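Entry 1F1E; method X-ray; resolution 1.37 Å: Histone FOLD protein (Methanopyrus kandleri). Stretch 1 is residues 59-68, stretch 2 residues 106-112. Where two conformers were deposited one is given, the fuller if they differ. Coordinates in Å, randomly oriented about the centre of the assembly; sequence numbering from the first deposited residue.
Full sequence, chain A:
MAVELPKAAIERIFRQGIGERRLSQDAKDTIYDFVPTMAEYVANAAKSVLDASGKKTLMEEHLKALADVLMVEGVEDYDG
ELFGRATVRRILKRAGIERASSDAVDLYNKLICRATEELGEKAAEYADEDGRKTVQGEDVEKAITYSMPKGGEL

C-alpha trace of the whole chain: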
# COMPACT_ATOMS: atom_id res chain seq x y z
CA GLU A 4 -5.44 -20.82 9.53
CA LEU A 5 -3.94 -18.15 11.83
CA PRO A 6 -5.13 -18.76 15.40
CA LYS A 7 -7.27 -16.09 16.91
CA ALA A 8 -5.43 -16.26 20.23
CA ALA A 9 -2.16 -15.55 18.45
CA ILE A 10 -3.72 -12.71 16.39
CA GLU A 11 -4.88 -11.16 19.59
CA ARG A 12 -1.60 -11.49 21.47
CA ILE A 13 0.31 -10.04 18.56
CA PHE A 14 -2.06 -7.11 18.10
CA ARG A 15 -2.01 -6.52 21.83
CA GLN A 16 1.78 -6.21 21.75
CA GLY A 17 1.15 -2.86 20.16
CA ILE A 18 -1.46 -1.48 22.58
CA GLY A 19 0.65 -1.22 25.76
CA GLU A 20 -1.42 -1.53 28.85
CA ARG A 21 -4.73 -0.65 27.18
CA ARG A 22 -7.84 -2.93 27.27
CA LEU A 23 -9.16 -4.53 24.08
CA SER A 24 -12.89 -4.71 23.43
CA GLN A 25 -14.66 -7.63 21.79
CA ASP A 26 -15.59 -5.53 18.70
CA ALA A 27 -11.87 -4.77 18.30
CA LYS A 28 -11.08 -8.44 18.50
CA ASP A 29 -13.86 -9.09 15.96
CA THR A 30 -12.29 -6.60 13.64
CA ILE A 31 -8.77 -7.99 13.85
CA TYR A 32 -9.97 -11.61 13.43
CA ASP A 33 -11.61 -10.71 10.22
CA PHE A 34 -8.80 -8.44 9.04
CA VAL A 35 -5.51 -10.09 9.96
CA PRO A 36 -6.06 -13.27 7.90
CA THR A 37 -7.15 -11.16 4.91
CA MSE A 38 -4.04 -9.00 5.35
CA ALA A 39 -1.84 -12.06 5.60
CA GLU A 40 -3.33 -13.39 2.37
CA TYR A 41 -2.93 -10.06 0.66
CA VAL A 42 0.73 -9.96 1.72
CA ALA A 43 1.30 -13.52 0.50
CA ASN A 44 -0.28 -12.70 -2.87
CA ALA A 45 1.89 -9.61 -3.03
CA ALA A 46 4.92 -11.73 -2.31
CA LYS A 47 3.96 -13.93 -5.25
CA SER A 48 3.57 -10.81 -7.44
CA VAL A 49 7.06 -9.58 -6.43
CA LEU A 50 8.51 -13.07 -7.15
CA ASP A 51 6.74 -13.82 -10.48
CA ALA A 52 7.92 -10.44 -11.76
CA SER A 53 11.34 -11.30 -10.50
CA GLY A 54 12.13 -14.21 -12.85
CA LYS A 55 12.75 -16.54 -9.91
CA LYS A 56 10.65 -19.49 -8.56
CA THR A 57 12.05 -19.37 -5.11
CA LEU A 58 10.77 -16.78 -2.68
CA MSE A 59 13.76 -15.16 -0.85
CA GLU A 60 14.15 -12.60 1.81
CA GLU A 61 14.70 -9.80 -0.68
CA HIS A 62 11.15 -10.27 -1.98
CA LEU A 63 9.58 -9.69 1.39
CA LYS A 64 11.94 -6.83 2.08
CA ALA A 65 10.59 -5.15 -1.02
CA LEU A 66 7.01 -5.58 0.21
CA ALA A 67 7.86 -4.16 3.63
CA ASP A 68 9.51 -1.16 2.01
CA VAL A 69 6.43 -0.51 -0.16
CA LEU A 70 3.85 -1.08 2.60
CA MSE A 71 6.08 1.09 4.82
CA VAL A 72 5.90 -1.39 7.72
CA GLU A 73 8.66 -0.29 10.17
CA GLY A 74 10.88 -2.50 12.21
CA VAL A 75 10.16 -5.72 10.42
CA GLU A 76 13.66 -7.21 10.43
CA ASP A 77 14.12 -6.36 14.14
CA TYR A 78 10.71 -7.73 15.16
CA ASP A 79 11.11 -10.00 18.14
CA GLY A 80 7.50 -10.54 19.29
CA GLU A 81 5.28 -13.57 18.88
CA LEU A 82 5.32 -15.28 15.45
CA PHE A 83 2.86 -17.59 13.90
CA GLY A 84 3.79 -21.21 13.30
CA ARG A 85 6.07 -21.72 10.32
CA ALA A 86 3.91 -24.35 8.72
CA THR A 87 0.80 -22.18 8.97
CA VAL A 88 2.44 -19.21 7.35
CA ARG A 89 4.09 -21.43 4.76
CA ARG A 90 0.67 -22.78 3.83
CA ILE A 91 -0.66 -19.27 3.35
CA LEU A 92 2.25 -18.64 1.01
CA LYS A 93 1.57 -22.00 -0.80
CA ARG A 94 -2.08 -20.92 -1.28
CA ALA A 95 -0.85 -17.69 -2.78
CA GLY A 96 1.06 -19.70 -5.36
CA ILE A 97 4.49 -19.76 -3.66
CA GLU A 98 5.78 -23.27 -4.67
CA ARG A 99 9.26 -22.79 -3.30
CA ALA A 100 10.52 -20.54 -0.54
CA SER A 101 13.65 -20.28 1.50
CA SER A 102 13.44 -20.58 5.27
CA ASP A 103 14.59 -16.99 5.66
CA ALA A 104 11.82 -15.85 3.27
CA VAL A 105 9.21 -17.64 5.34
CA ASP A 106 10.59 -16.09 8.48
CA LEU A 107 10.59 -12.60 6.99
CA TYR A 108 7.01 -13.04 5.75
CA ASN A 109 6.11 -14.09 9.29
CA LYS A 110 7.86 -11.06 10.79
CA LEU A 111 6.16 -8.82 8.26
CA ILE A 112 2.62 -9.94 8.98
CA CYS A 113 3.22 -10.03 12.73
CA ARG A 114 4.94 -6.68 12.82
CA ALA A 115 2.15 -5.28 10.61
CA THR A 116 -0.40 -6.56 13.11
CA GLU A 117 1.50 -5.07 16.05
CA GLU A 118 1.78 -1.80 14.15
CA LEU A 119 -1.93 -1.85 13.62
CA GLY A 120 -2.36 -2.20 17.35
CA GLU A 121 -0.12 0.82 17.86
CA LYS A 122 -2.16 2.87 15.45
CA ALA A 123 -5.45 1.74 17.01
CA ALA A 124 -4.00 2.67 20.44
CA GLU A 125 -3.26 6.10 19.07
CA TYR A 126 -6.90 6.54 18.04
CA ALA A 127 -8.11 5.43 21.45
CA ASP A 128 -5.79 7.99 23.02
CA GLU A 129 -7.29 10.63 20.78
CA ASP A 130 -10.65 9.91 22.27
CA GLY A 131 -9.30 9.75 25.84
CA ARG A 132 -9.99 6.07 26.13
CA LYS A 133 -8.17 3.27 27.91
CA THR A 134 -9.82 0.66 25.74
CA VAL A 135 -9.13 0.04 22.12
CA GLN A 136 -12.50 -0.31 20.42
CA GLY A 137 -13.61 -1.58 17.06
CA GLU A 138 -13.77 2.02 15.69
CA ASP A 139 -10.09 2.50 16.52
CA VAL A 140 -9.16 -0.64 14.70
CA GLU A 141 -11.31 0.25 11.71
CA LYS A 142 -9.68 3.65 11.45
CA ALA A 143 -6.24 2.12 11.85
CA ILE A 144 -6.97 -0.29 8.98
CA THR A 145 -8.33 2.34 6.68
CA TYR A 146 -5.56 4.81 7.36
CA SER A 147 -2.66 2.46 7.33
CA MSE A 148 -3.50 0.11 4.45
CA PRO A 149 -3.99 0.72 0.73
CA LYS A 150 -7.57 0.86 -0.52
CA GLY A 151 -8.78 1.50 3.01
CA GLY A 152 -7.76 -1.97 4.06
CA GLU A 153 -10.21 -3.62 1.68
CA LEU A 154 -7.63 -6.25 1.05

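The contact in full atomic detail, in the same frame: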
# COMPACT_ATOMS: atom_id res chain seq x y z
N MSE A 59 12.63 -15.61 -1.60
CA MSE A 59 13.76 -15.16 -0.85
C MSE A 59 13.42 -13.91 -0.04
O MSE A 59 12.43 -13.25 -0.24
CB MSE A 59 14.99 -14.96 -1.70
CG MSE A 59 15.11 -15.95 -2.87
SE MSE A 59 15.82 -17.51 -2.33
CE MSE A 59 17.46 -17.04 -1.83
N GLU A 60 14.32 -13.72 0.93
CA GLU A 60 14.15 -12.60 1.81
C GLU A 60 13.90 -11.27 1.08
O GLU A 60 13.04 -10.49 1.48
CB GLU A 60 15.38 -12.43 2.65
CG GLU A 60 15.26 -12.93 4.02
CD GLU A 60 16.49 -12.56 4.82
OE1 GLU A 60 16.43 -12.98 5.97
OE2 GLU A 60 17.45 -11.94 4.39
N GLU A 61 14.69 -11.10 0.02
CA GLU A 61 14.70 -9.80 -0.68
C GLU A 61 13.29 -9.52 -1.20
O GLU A 61 12.86 -8.40 -1.31
CB GLU A 61 15.71 -9.69 -1.82
CG GLU A 61 17.08 -10.35 -1.64
CD GLU A 61 17.03 -11.87 -1.56
N HIS A 62 12.49 -10.57 -1.53
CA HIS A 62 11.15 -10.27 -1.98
C HIS A 62 10.25 -9.69 -0.88
O HIS A 62 9.46 -8.76 -1.16
CB HIS A 62 10.51 -11.57 -2.51
CG HIS A 62 11.42 -12.06 -3.58
ND1 HIS A 62 11.57 -13.38 -3.78
CD2 HIS A 62 12.21 -11.49 -4.49
CE1 HIS A 62 12.41 -13.65 -4.76
NE2 HIS A 62 12.84 -12.46 -5.24
N LEU A 63 10.40 -10.23 0.33
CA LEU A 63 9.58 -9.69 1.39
C LEU A 63 10.10 -8.34 1.87
O LEU A 63 9.31 -7.51 2.29
CB LEU A 63 9.57 -10.68 2.56
CG LEU A 63 8.82 -11.99 2.44
CD1 LEU A 63 7.41 -11.76 1.92
CD2 LEU A 63 9.57 -12.99 1.61
N LYS A 64 11.42 -8.14 1.74
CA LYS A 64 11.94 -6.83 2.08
C LYS A 64 11.37 -5.76 1.16
O LYS A 64 10.99 -4.64 1.58
CB LYS A 64 13.46 -6.93 2.04
N ALA A 65 11.26 -6.09 -0.12
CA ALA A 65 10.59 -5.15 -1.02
C ALA A 65 9.16 -4.87 -0.60
O ALA A 65 8.78 -3.71 -0.62
CB ALA A 65 10.63 -5.66 -2.45
N LEU A 66 8.37 -5.83 -0.16
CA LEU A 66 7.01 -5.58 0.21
C LEU A 66 6.97 -4.71 1.46
O LEU A 66 6.13 -3.84 1.61
CB LEU A 66 6.18 -6.84 0.54
CG LEU A 66 5.69 -7.80 -0.50
CD1 LEU A 66 4.93 -8.91 0.17
CD2 LEU A 66 4.86 -7.05 -1.54
N ALA A 67 7.82 -5.00 2.41
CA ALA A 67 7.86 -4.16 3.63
C ALA A 67 8.18 -2.73 3.30
O ALA A 67 7.54 -1.87 3.92
CB ALA A 67 8.86 -4.68 4.64
N ASP A 68 9.08 -2.54 2.34
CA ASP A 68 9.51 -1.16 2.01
C ASP A 68 8.31 -0.56 1.33
O ASP A 68 7.87 0.60 1.67
CB ASP A 68 10.88 -1.12 1.37
CG ASP A 68 11.40 -1.44 -0.00
N ASP A 106 10.48 -16.82 7.25
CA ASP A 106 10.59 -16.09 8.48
C ASP A 106 10.34 -14.61 8.28
O ASP A 106 9.77 -13.98 9.19
CB ASP A 106 11.99 -16.28 9.05
CG ASP A 106 12.28 -17.63 9.59
OD1 ASP A 106 11.32 -18.42 9.74
OD2 ASP A 106 13.46 -17.89 9.93
N LEU A 107 10.81 -14.05 7.19
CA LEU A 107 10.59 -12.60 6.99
C LEU A 107 9.14 -12.33 6.66
O LEU A 107 8.63 -11.29 7.13
CB LEU A 107 11.60 -12.02 6.00
CG LEU A 107 11.51 -10.48 5.88
CD1 LEU A 107 11.68 -9.78 7.20
CD2 LEU A 107 12.59 -10.09 4.88
N TYR A 108 8.47 -13.20 5.93
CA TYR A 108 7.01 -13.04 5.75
C TYR A 108 6.29 -13.06 7.09
O TYR A 108 5.41 -12.23 7.38
CB TYR A 108 6.54 -14.17 4.86
CG TYR A 108 5.02 -14.21 4.80
CD1 TYR A 108 4.29 -13.25 4.13
CD2 TYR A 108 4.33 -15.17 5.45
CE1 TYR A 108 2.91 -13.33 4.13
CE2 TYR A 108 2.96 -15.28 5.48
CZ TYR A 108 2.24 -14.31 4.79
OH TYR A 108 0.90 -14.41 4.81
N ASN A 109 6.68 -14.02 7.96
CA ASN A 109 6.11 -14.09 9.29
C ASN A 109 6.37 -12.80 10.08
O ASN A 109 5.40 -12.23 10.62
CB ASN A 109 6.70 -15.31 9.99
CG ASN A 109 5.81 -15.92 11.04
OD1 ASN A 109 4.76 -15.44 11.40
ND2 ASN A 109 6.32 -17.06 11.52
N LYS A 110 7.60 -12.33 10.09
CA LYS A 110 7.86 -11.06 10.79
C LYS A 110 7.09 -9.91 10.19
O LYS A 110 6.61 -9.06 10.91
CB LYS A 110 9.37 -10.76 10.71
CG LYS A 110 10.18 -11.64 11.63
CD LYS A 110 11.84 -11.08 11.54
N LEU A 111 6.91 -9.89 8.88
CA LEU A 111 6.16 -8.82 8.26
C LEU A 111 4.72 -8.85 8.72
O LEU A 111 4.19 -7.80 9.06
CB LEU A 111 6.28 -8.98 6.75
CG LEU A 111 5.55 -7.98 5.85
CD1 LEU A 111 5.86 -6.54 6.24
CD2 LEU A 111 5.84 -8.21 4.38
N ILE A 112 4.03 -9.96 8.64
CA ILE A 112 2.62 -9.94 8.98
C ILE A 112 2.45 -9.72 10.47
O ILE A 112 1.48 -9.10 10.90
CB ILE A 112 1.88 -11.19 8.45
CG1 ILE A 112 2.31 -12.51 9.05
CG2 ILE A 112 1.94 -11.24 6.93
CD1 ILE A 112 1.44 -13.69 8.67

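Two helices that run nearly side by side can pack mainly through apolar side chains, with no hydrogen bond between them among the atoms modelled, and this histone-fold protein offers a compact example. The axes of helix 60-68 and helix 106-112 approach to 9.1 Å, and the angle of 18° between their N-to-C directions makes the helices nearly parallel, with Glu60 nearest Leu107, Leu63 nearest Tyr108 and Ala67 nearest Leu111. Backbone hydrogen bonds run within each helix, as in Lys64 N to Glu60 O.

Met59, a selenomethionine at the N-cap position, stays out of reach. At Glu60 the contact begins with backbone: its O lies 3.5 Å from Leu107 CD2, while its CG lies 4.0 Å from Leu107 CD2 and the carboxylate leads away from that methyl. One turn on, Leu63 points toward the partner helix and packs on Leu107 and Tyr108. Its CB is 3.9 Å from Leu107 CD2, and its CD1 is 3.9 Å from Tyr108 CB, near the plane of the tyrosine ring at its edge. Lys64 points away, yet its backbone N still lies 3.9 Å from Leu107 CD2. Leu111, whose CD2 is already 4.1 Å from Leu63 O, also meets Leu66 and Ala67: its CD2 packs 4.1 Å from Leu66 CB, and its CD1 3.9 Å from Ala67 CB. The small alanine methyl meets the leucine branch directly, completing the apolar seam.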